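Local coordinates for protein GH62 hydrolase (Scytalidium thermophilum, PDB 4PVA) that probably removes arabinofuranose side groups from arabinoxylan, as an alpha-L-arabinofuranosidase of glycoside hydrolase family 62, at residues 86-90 with 91-95; 50-54 with 55-59; 105-109 with 110-114. All blocks are in the same frame, centred on the assembly; numbering follows the deposited sequence.

Contact 1: 86-90 with 91-95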
loop_
_atom_site.group_PDB
_atom_site.type_symbol
_atom_site.label_atom_id
_atom_site.label_comp_id
_atom_site.label_asym_id
_atom_site.label_seq_id
_atom_site.Cartn_x
_atom_site.Cartn_y
_atom_site.Cartn_z
ATOM N N PRO A 86 -8.977 5.566 19.138
ATOM C CA PRO A 86 -7.664 5.810 19.746
ATOM C C PRO A 86 -6.547 5.231 18.895
ATOM O O PRO A 86 -6.718 4.152 18.328
ATOM C CB PRO A 86 -7.729 5.050 21.082
ATOM C CG PRO A 86 -8.865 4.079 20.901
ATOM C CD PRO A 86 -9.824 4.669 19.945
ATOM N N PHE A 87 -5.419 5.921 18.834
ATOM C CA PHE A 87 -4.267 5.390 18.136
ATOM C C PHE A 87 -3.408 4.590 19.098
ATOM O O PHE A 87 -3.165 5.027 20.234
ATOM C CB PHE A 87 -3.391 6.514 17.576
ATOM C CG PHE A 87 -3.948 7.227 16.372
ATOM C CD1 PHE A 87 -5.082 6.792 15.675
ATOM C CD2 PHE A 87 -3.287 8.350 15.910
ATOM C CE1 PHE A 87 -5.540 7.477 14.550
ATOM C CE2 PHE A 87 -3.751 9.049 14.803
ATOM C CZ PHE A 87 -4.868 8.610 14.122
ATOM N N TYR A 88 -2.972 3.417 18.674
ATOM C CA TYR A 88 -1.839 2.772 19.316
ATOM C C TYR A 88 -0.589 3.148 18.545
ATOM O O TYR A 88 -0.415 2.727 17.387
ATOM C CB TYR A 88 -1.997 1.259 19.393
ATOM C CG TYR A 88 -0.903 0.619 20.221
ATOM C CD1 TYR A 88 0.347 0.346 19.681
ATOM C CD2 TYR A 88 -1.108 0.336 21.583
ATOM C CE1 TYR A 88 1.348 -0.219 20.447
ATOM C CE2 TYR A 88 -0.101 -0.222 22.346
ATOM C CZ TYR A 88 1.120 -0.488 21.782
ATOM O OH TYR A 88 2.142 -1.045 22.524
ATOM N N TYR A 89 0.291 3.947 19.134
ATOM C CA TYR A 89 1.554 4.332 18.528
ATOM C C TYR A 89 2.520 3.163 18.624
ATOM O O TYR A 89 2.913 2.726 19.713
ATOM C CB TYR A 89 2.084 5.587 19.189
ATOM C CG TYR A 89 1.248 6.813 18.902
ATOM C CD1 TYR A 89 1.403 7.512 17.722
ATOM C CD2 TYR A 89 0.310 7.282 19.803
ATOM C CE1 TYR A 89 0.678 8.631 17.445
ATOM C CE2 TYR A 89 -0.432 8.418 19.539
ATOM C CZ TYR A 89 -0.233 9.099 18.352
ATOM O OH TYR A 89 -0.964 10.220 18.073
ATOM N N LEU A 90 2.883 2.615 17.467
ATOM C CA LEU A 90 3.566 1.344 17.432
ATOM C C LEU A 90 5.010 1.385 17.943
ATOM O O LEU A 90 5.587 0.338 18.197
ATOM C CB LEU A 90 3.500 0.783 16.010
ATOM C CG LEU A 90 2.102 0.243 15.682
ATOM C CD1 LEU A 90 1.912 0.069 14.188
ATOM C CD2 LEU A 90 1.844 -1.096 16.325
ATOM N N ASP A 91 5.558 2.583 18.126
ATOM C CA ASP A 91 6.844 2.720 18.835
ATOM C C ASP A 91 6.803 2.263 20.291
ATOM O O ASP A 91 7.882 2.092 20.878
ATOM C CB ASP A 91 7.457 4.117 18.680
ATOM C CG ASP A 91 6.551 5.225 19.166
ATOM O OD1 ASP A 91 5.751 5.025 20.089
ATOM O OD2 ASP A 91 6.645 6.318 18.586
ATOM N N GLN A 92 5.602 2.009 20.807
ATOM C CA GLN A 92 5.400 1.435 22.154
ATOM C C GLN A 92 5.505 -0.075 22.155
ATOM O O GLN A 92 5.644 -0.681 23.217
ATOM C CB GLN A 92 4.021 1.834 22.709
ATOM C CG GLN A 92 3.853 3.326 22.810
ATOM C CD GLN A 92 4.917 3.907 23.654
ATOM O OE1 GLN A 92 4.949 3.646 24.875
ATOM N NE2 GLN A 92 5.846 4.648 23.045
ATOM N N ALA A 93 5.387 -0.695 20.975
ATOM C CA ALA A 93 5.618 -2.128 20.810
ATOM C C ALA A 93 7.118 -2.349 20.581
ATOM O O ALA A 93 7.879 -1.397 20.381
ATOM C CB ALA A 93 4.821 -2.657 19.602
ATOM N N PRO A 94 7.566 -3.612 20.577
ATOM C CA PRO A 94 8.961 -3.903 20.222
ATOM C C PRO A 94 9.338 -3.328 18.855
ATOM O O PRO A 94 10.485 -2.942 18.647
ATOM C CB PRO A 94 9.031 -5.436 20.254
ATOM C CG PRO A 94 8.009 -5.778 21.312
ATOM C CD PRO A 94 6.887 -4.807 21.102
ATOM N N LEU A 95 8.355 -3.211 17.943
ATOM C CA LEU A 95 8.526 -2.520 16.654
ATOM C C LEU A 95 9.331 -1.227 16.838
ATOM O O LEU A 95 10.312 -0.948 16.116
ATOM C CB LEU A 95 7.161 -2.303 16.026
ATOM C CG LEU A 95 7.196 -1.841 14.570
ATOM C CD1 LEU A 95 5.904 -2.264 13.876
ATOM C CD2 LEU A 95 7.335 -0.326 14.570
#

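Contact 2: 50-54 with 55-59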
loop_
_atom_site.group_PDB
_atom_site.type_symbol
_atom_site.label_atom_id
_atom_site.label_comp_id
_atom_site.label_asym_id
_atom_site.label_seq_id
_atom_site.Cartn_x
_atom_site.Cartn_y
_atom_site.Cartn_z
ATOM N N ALA A 50 -5.282 -1.871 5.402
ATOM C CA ALA A 50 -6.467 -2.178 6.194
ATOM C C ALA A 50 -7.093 -3.493 5.798
ATOM O O ALA A 50 -7.123 -3.869 4.615
ATOM C CB ALA A 50 -7.501 -1.081 6.025
ATOM N N VAL A 51 -7.661 -4.155 6.814
ATOM C CA VAL A 51 -8.481 -5.332 6.648
ATOM C C VAL A 51 -9.777 -5.165 7.421
ATOM O O VAL A 51 -9.828 -4.381 8.364
ATOM C CB VAL A 51 -7.740 -6.617 7.082
ATOM C CG1 VAL A 51 -6.555 -6.909 6.159
ATOM C CG2 VAL A 51 -7.276 -6.519 8.540
ATOM N N LEU A 52 -10.791 -5.893 6.980
ATOM C CA LEU A 52 -12.094 -5.903 7.654
ATOM C C LEU A 52 -12.332 -7.327 8.095
ATOM O O LEU A 52 -12.323 -8.231 7.294
ATOM C CB LEU A 52 -13.168 -5.410 6.702
ATOM C CG LEU A 52 -14.635 -5.597 7.126
ATOM C CD1 LEU A 52 -14.934 -4.849 8.409
ATOM C CD2 LEU A 52 -15.586 -5.144 6.024
ATOM N N ILE A 53 -12.551 -7.518 9.398
ATOM C CA ILE A 53 -12.708 -8.855 10.006
ATOM C C ILE A 53 -13.898 -8.765 10.954
ATOM O O ILE A 53 -13.870 -8.019 11.922
ATOM C CB ILE A 53 -11.467 -9.288 10.802
ATOM C CG1 ILE A 53 -10.171 -9.197 9.969
ATOM C CG2 ILE A 53 -11.641 -10.705 11.331
ATOM C CD1 ILE A 53 -8.923 -9.258 10.838
ATOM N N ASN A 54 -14.957 -9.489 10.620
ATOM C CA ASN A 54 -16.125 -9.609 11.521
ATOM C C ASN A 54 -16.653 -8.239 11.948
ATOM O O ASN A 54 -16.941 -7.993 13.122
ATOM C CB ASN A 54 -15.774 -10.486 12.721
ATOM C CG ASN A 54 -15.450 -11.917 12.319
ATOM O OD1 ASN A 54 -16.026 -12.455 11.356
ATOM N ND2 ASN A 54 -14.525 -12.541 13.049
ATOM N N GLY A 55 -16.742 -7.351 10.971
ATOM C CA GLY A 55 -17.299 -6.027 11.151
ATOM C C GLY A 55 -16.362 -4.982 11.735
ATOM O O GLY A 55 -16.754 -3.819 11.837
ATOM N N THR A 56 -15.126 -5.362 12.049
ATOM C CA THR A 56 -14.149 -4.409 12.541
ATOM C C THR A 56 -13.069 -4.153 11.494
ATOM O O THR A 56 -12.470 -5.083 10.952
ATOM C CB THR A 56 -13.489 -4.892 13.819
ATOM O OG1 THR A 56 -14.490 -5.062 14.836
ATOM C CG2 THR A 56 -12.461 -3.897 14.339
ATOM N N TYR A 57 -12.878 -2.864 11.232
ATOM C CA TYR A 57 -11.775 -2.383 10.366
ATOM C C TYR A 57 -10.519 -2.186 11.193
ATOM O O TYR A 57 -10.548 -1.525 12.225
ATOM C CB TYR A 57 -12.146 -1.060 9.706
ATOM C CG TYR A 57 -13.353 -1.138 8.836
ATOM C CD1 TYR A 57 -13.255 -1.495 7.501
ATOM C CD2 TYR A 57 -14.639 -0.866 9.343
ATOM C CE1 TYR A 57 -14.395 -1.567 6.704
ATOM C CE2 TYR A 57 -15.743 -0.916 8.534
ATOM C CZ TYR A 57 -15.621 -1.292 7.263
ATOM O OH TYR A 57 -16.787 -1.316 6.505
ATOM N N HIS A 58 -9.444 -2.810 10.722
ATOM C CA HIS A 58 -8.136 -2.737 11.343
ATOM C C HIS A 58 -7.210 -1.987 10.390
ATOM O O HIS A 58 -7.025 -2.429 9.278
ATOM C CB HIS A 58 -7.585 -4.132 11.556
ATOM C CG HIS A 58 -8.395 -4.961 12.500
ATOM N ND1 HIS A 58 -8.158 -4.980 13.850
ATOM C CD2 HIS A 58 -9.443 -5.793 12.280
ATOM C CE1 HIS A 58 -9.022 -5.790 14.431
ATOM N NE2 HIS A 58 -9.810 -6.300 13.509
ATOM N N VAL A 59 -6.690 -0.855 10.841
ATOM C CA VAL A 59 -5.885 0.022 10.004
ATOM C C VAL A 59 -4.504 0.245 10.598
ATOM O O VAL A 59 -4.353 0.456 11.795
ATOM C CB VAL A 59 -6.578 1.382 9.786
ATOM C CG1 VAL A 59 -5.753 2.278 8.859
ATOM C CG2 VAL A 59 -7.972 1.177 9.215
HETATM O O HOH W 1 -12.001 -8.111 14.166
HETATM O O HOH W 2 -14.861 -7.916 15.099
#

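Contact 3: 105-109 with 110-114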
loop_
_atom_site.group_PDB
_atom_site.type_symbol
_atom_site.label_atom_id
_atom_site.label_comp_id
_atom_site.label_asym_id
_atom_site.label_seq_id
_atom_site.Cartn_x
_atom_site.Cartn_y
_atom_site.Cartn_z
ATOM N N VAL A 105 -0.372 -4.897 5.553
ATOM C CA VAL A 105 -0.686 -5.979 6.505
ATOM C C VAL A 105 -1.390 -7.137 5.825
ATOM O O VAL A 105 -2.296 -6.935 5.028
ATOM C CB VAL A 105 -1.532 -5.472 7.701
ATOM C CG1 VAL A 105 -2.963 -5.138 7.360
ATOM C CG2 VAL A 105 -1.454 -6.490 8.828
ATOM N N PHE A 106 -1.020 -8.365 6.170
ATOM C CA PHE A 106 -1.705 -9.551 5.697
ATOM C C PHE A 106 -1.429 -10.701 6.649
ATOM O O PHE A 106 -0.486 -10.644 7.448
ATOM C CB PHE A 106 -1.314 -9.933 4.252
ATOM C CG PHE A 106 0.155 -10.137 4.064
ATOM C CD1 PHE A 106 0.762 -11.373 4.318
ATOM C CD2 PHE A 106 0.975 -9.064 3.714
ATOM C CE1 PHE A 106 2.131 -11.526 4.182
ATOM C CE2 PHE A 106 2.326 -9.207 3.597
ATOM C CZ PHE A 106 2.912 -10.441 3.836
ATOM N N TYR A 107 -2.271 -11.730 6.565
ATOM C CA TYR A 107 -2.131 -12.942 7.384
ATOM C C TYR A 107 -1.439 -14.010 6.581
ATOM O O TYR A 107 -1.913 -14.437 5.532
ATOM C CB TYR A 107 -3.510 -13.418 7.801
ATOM C CG TYR A 107 -3.503 -14.517 8.854
ATOM C CD1 TYR A 107 -3.075 -14.275 10.146
ATOM C CD2 TYR A 107 -3.936 -15.784 8.530
ATOM C CE1 TYR A 107 -3.095 -15.292 11.103
ATOM C CE2 TYR A 107 -3.936 -16.786 9.474
ATOM C CZ TYR A 107 -3.534 -16.520 10.714
ATOM O OH TYR A 107 -3.560 -17.521 11.692
ATOM N N PHE A 108 -0.267 -14.429 7.061
ATOM C CA PHE A 108 0.506 -15.435 6.394
ATOM C C PHE A 108 0.025 -16.759 7.007
ATOM O O PHE A 108 0.552 -17.222 8.037
ATOM C CB PHE A 108 2.033 -15.248 6.555
ATOM C CG PHE A 108 2.817 -16.125 5.632
ATOM C CD1 PHE A 108 2.962 -15.806 4.308
ATOM C CD2 PHE A 108 3.438 -17.281 6.110
ATOM C CE1 PHE A 108 3.653 -16.628 3.442
ATOM C CE2 PHE A 108 4.117 -18.108 5.244
ATOM C CZ PHE A 108 4.248 -17.787 3.922
ATOM N N GLU A 109 -0.937 -17.390 6.350
ATOM C CA GLU A 109 -1.677 -18.511 6.946
ATOM C C GLU A 109 -0.763 -19.676 7.330
ATOM O O GLU A 109 -0.950 -20.255 8.413
ATOM C CB GLU A 109 -2.835 -18.933 6.031
ATOM C CG GLU A 109 -3.694 -20.080 6.574
ATOM C CD GLU A 109 -3.026 -21.435 6.402
ATOM O OE1 GLU A 109 -2.242 -21.631 5.448
ATOM O OE2 GLU A 109 -3.274 -22.321 7.246
ATOM N N PRO A 110 0.232 -20.027 6.492
ATOM C CA PRO A 110 1.086 -21.149 6.927
ATOM C C PRO A 110 1.818 -20.926 8.259
ATOM O O PRO A 110 2.195 -21.942 8.907
ATOM C CB PRO A 110 2.069 -21.305 5.762
ATOM C CG PRO A 110 1.344 -20.754 4.575
ATOM C CD PRO A 110 0.507 -19.626 5.103
ATOM N N HIS A 111 2.071 -19.697 8.709
ATOM C CA HIS A 111 2.699 -19.431 10.008
ATOM C C HIS A 111 1.736 -19.036 11.117
ATOM O O HIS A 111 2.154 -18.768 12.234
ATOM C CB HIS A 111 3.767 -18.328 9.933
ATOM C CG HIS A 111 4.911 -18.648 9.032
ATOM N ND1 HIS A 111 5.817 -17.694 8.624
ATOM C CD2 HIS A 111 5.251 -19.789 8.393
ATOM C CE1 HIS A 111 6.691 -18.247 7.804
ATOM N NE2 HIS A 111 6.367 -19.514 7.639
ATOM N N LYS A 112 0.462 -18.915 10.775
ATOM C CA LYS A 112 -0.527 -18.387 11.699
ATOM C C LYS A 112 -0.047 -17.080 12.322
ATOM O O LYS A 112 -0.252 -16.793 13.486
ATOM C CB LYS A 112 -0.844 -19.458 12.766
ATOM C CG LYS A 112 -1.250 -20.792 12.160
ATOM C CD LYS A 112 -2.589 -20.736 11.500
ATOM C CE LYS A 112 -3.042 -22.096 10.974
ATOM N NZ LYS A 112 -2.168 -22.643 9.891
ATOM N N LEU A 113 0.534 -16.219 11.472
ATOM C CA LEU A 113 1.029 -14.916 11.904
ATOM C C LEU A 113 0.594 -13.837 10.935
ATOM O O LEU A 113 0.683 -14.033 9.724
ATOM C CB LEU A 113 2.547 -14.884 11.943
ATOM C CG LEU A 113 3.229 -15.673 13.057
ATOM C CD1 LEU A 113 4.732 -15.626 12.840
ATOM C CD2 LEU A 113 2.889 -15.100 14.412
ATOM N N TRP A 114 0.186 -12.714 11.499
ATOM C CA TRP A 114 0.073 -11.476 10.708
ATOM C C TRP A 114 1.489 -10.990 10.443
ATOM O O TRP A 114 2.348 -11.002 11.343
ATOM C CB TRP A 114 -0.721 -10.415 11.447
ATOM C CG TRP A 114 -2.158 -10.784 11.618
ATOM C CD1 TRP A 114 -2.728 -11.475 12.648
ATOM C CD2 TRP A 114 -3.214 -10.534 10.682
ATOM N NE1 TRP A 114 -4.068 -11.649 12.415
ATOM C CE2 TRP A 114 -4.395 -11.079 11.211
ATOM C CE3 TRP A 114 -3.270 -9.869 9.455
ATOM C CZ2 TRP A 114 -5.622 -10.983 10.548
ATOM C CZ3 TRP A 114 -4.481 -9.783 8.799
ATOM C CH2 TRP A 114 -5.633 -10.351 9.335
HETATM O O HOH W 3 -2.934 -16.329 14.684
#

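Contact 1: 86-90 with 91-95
Y89 O and L90 O accept from Q92 N and A93 N, two successive bonds that wind the chain into a short 3-10 turn after strand 88-89. Q92 N lies 3.0 Å from Y89 O, fairly straight at 162°, while A93 N approaches L90 O from well above its carbonyl plane. Among the polar side chains, Q92 NE2 points almost directly at D91 OD1, 3.0 Å away, with the oxygen in the amide plane but the carboxylate met from above. The Q92 chain, bent at chi2 (-57°), folds back to bring the amide there. D91 OD2 makes a salt bridge with R40, so an acid suits this place; R40 also makes a cation-pi contact with the Y89 ring, whose OH bonds to D38. The remaining contacts are packing along the turn. Y88 swings its CG away from the backbone N (chi1 -173°), which lays the ring beside the turn: its OH touches Q92 CB at 3.4 Å, A93 N sits at the ring edge, and CE1 makes an apolar contact with small A93 CB at 4.3 Å. The other apolar pair is buried, L95 CD2 lying 4.2 Å from L90 CB. L90 rests on M71 of strand 68-76, whereas L95 touches both M71 and, on strand 113-119, L116 and Y118, bringing the turn between two neighbouring sheets.

Contact 2: 50-54 with 55-59
I53 O is gripped twice: T56 N donates to it from above the carbonyl plane at 2.9 Å, and a water that also bonds H58 NE2 donates at the same length. This closes a beta hairpin with a two-residue loop, a type I' turn from I53 to T56. N54 and G55 both take positive phi there, which asparagine tolerates better than most residues and glycine easily; on G55 a CB would clash with N54 O. A second water joins N54 O to T56 OG1, tying the turn to the returning strand. Behind the turn, V51 and H58 form a hydrogen-bonded pair, and H58 N meets V51 O nearly along the C=O axis at 2.9 Å. On the face of V51, I53, T56 and H58, the imidazole is covered on one face by T56 CG2, while I53 CD1 approaches H58 CD2 at 3.8 Å; H58 ND1 bonds to Y73, which fixes the ring's turn. On the opposite face, A50 CB is small enough to sit against V59 CG2. L52, with CG anti to the backbone N (chi1 169°), sets CD1 over the Y57 ring in a CH-pi contact, 3.7 Å from the centroid and 9° off the normal.

Contact 3: 105-109 with 110-114
Y107 and W114 meet as a non-hydrogen-bonded pair whose side chains cross at about a right angle. Y107 CB stands over the six-membered ring of the indole, 3.8 Å from its centroid and 8° off the normal, and the tyrosine ring turns its edge to the five-membered ring, CD1 lying 3.6 Å from W114 CE2. W114 CE3 also receives V105 CG2 at 3.9 Å, a broad flat surface serving two neighbours. With an alanine at W114, the Y107 ring would probably lose the face it leans on, and a gap would open beside V105. On the other side of the sheet, F108 presents its edge to H111, CE2 over the centre of the imidazole, with the planes at 59°, while P110 CD covers one face of the phenyl ring.

These contacts belong to a beta hairpin joining strand 101-108 to strand 113-119 in one blade of the five-bladed propeller. Its turn includes a G1 beta bulge in which K112 and L113 both face F108, and K112 takes the positive phi (50°) more usual for glycine. F108 N donates to L113 O at 2.9 Å. H111 N donates to F108 O in the 3-10 turn 109-111, which suits P110, its phi fixed and no N-H to satisfy. At the tip E109 O is held from opposite faces of its plane by K112 N and K112 NZ, each at 3.1 Å. The lysine, bent at chi2 and chi4, lies alongside E109 and completes a salt bridge, NZ to OE2 at 2.9 Å. Its CD touches Y107 OH at 3.4 Å, and a water links that hydroxyl to K112 O.

Farther out, Y115 OH bonds H111 ND1 and so fixes the imidazole, F200 stacks on F108, Q305 accepts from E109 N, and W114 packs against I131 and W137.

In the fold
Each contact is local, closing a turn within continuous chain, and the three follow one another in series without nesting or crossing. From the N terminus, contact 2 comes first, turning strand 44-53 into strand 56-65 of one four-stranded blade. Contact 1 follows at the far side of that same blade, as the chain leaves its other edge strand, 88-89, for the next blade. Contact 3 then turns strand 101-108 into strand 113-119 there. Contacts 1 and 2 do not touch, their nearest atoms being about 7 Å apart, but contacts 2 and 3 do: I53 packs on W114, and V51 on both W114 and V105, joining adjacent blades.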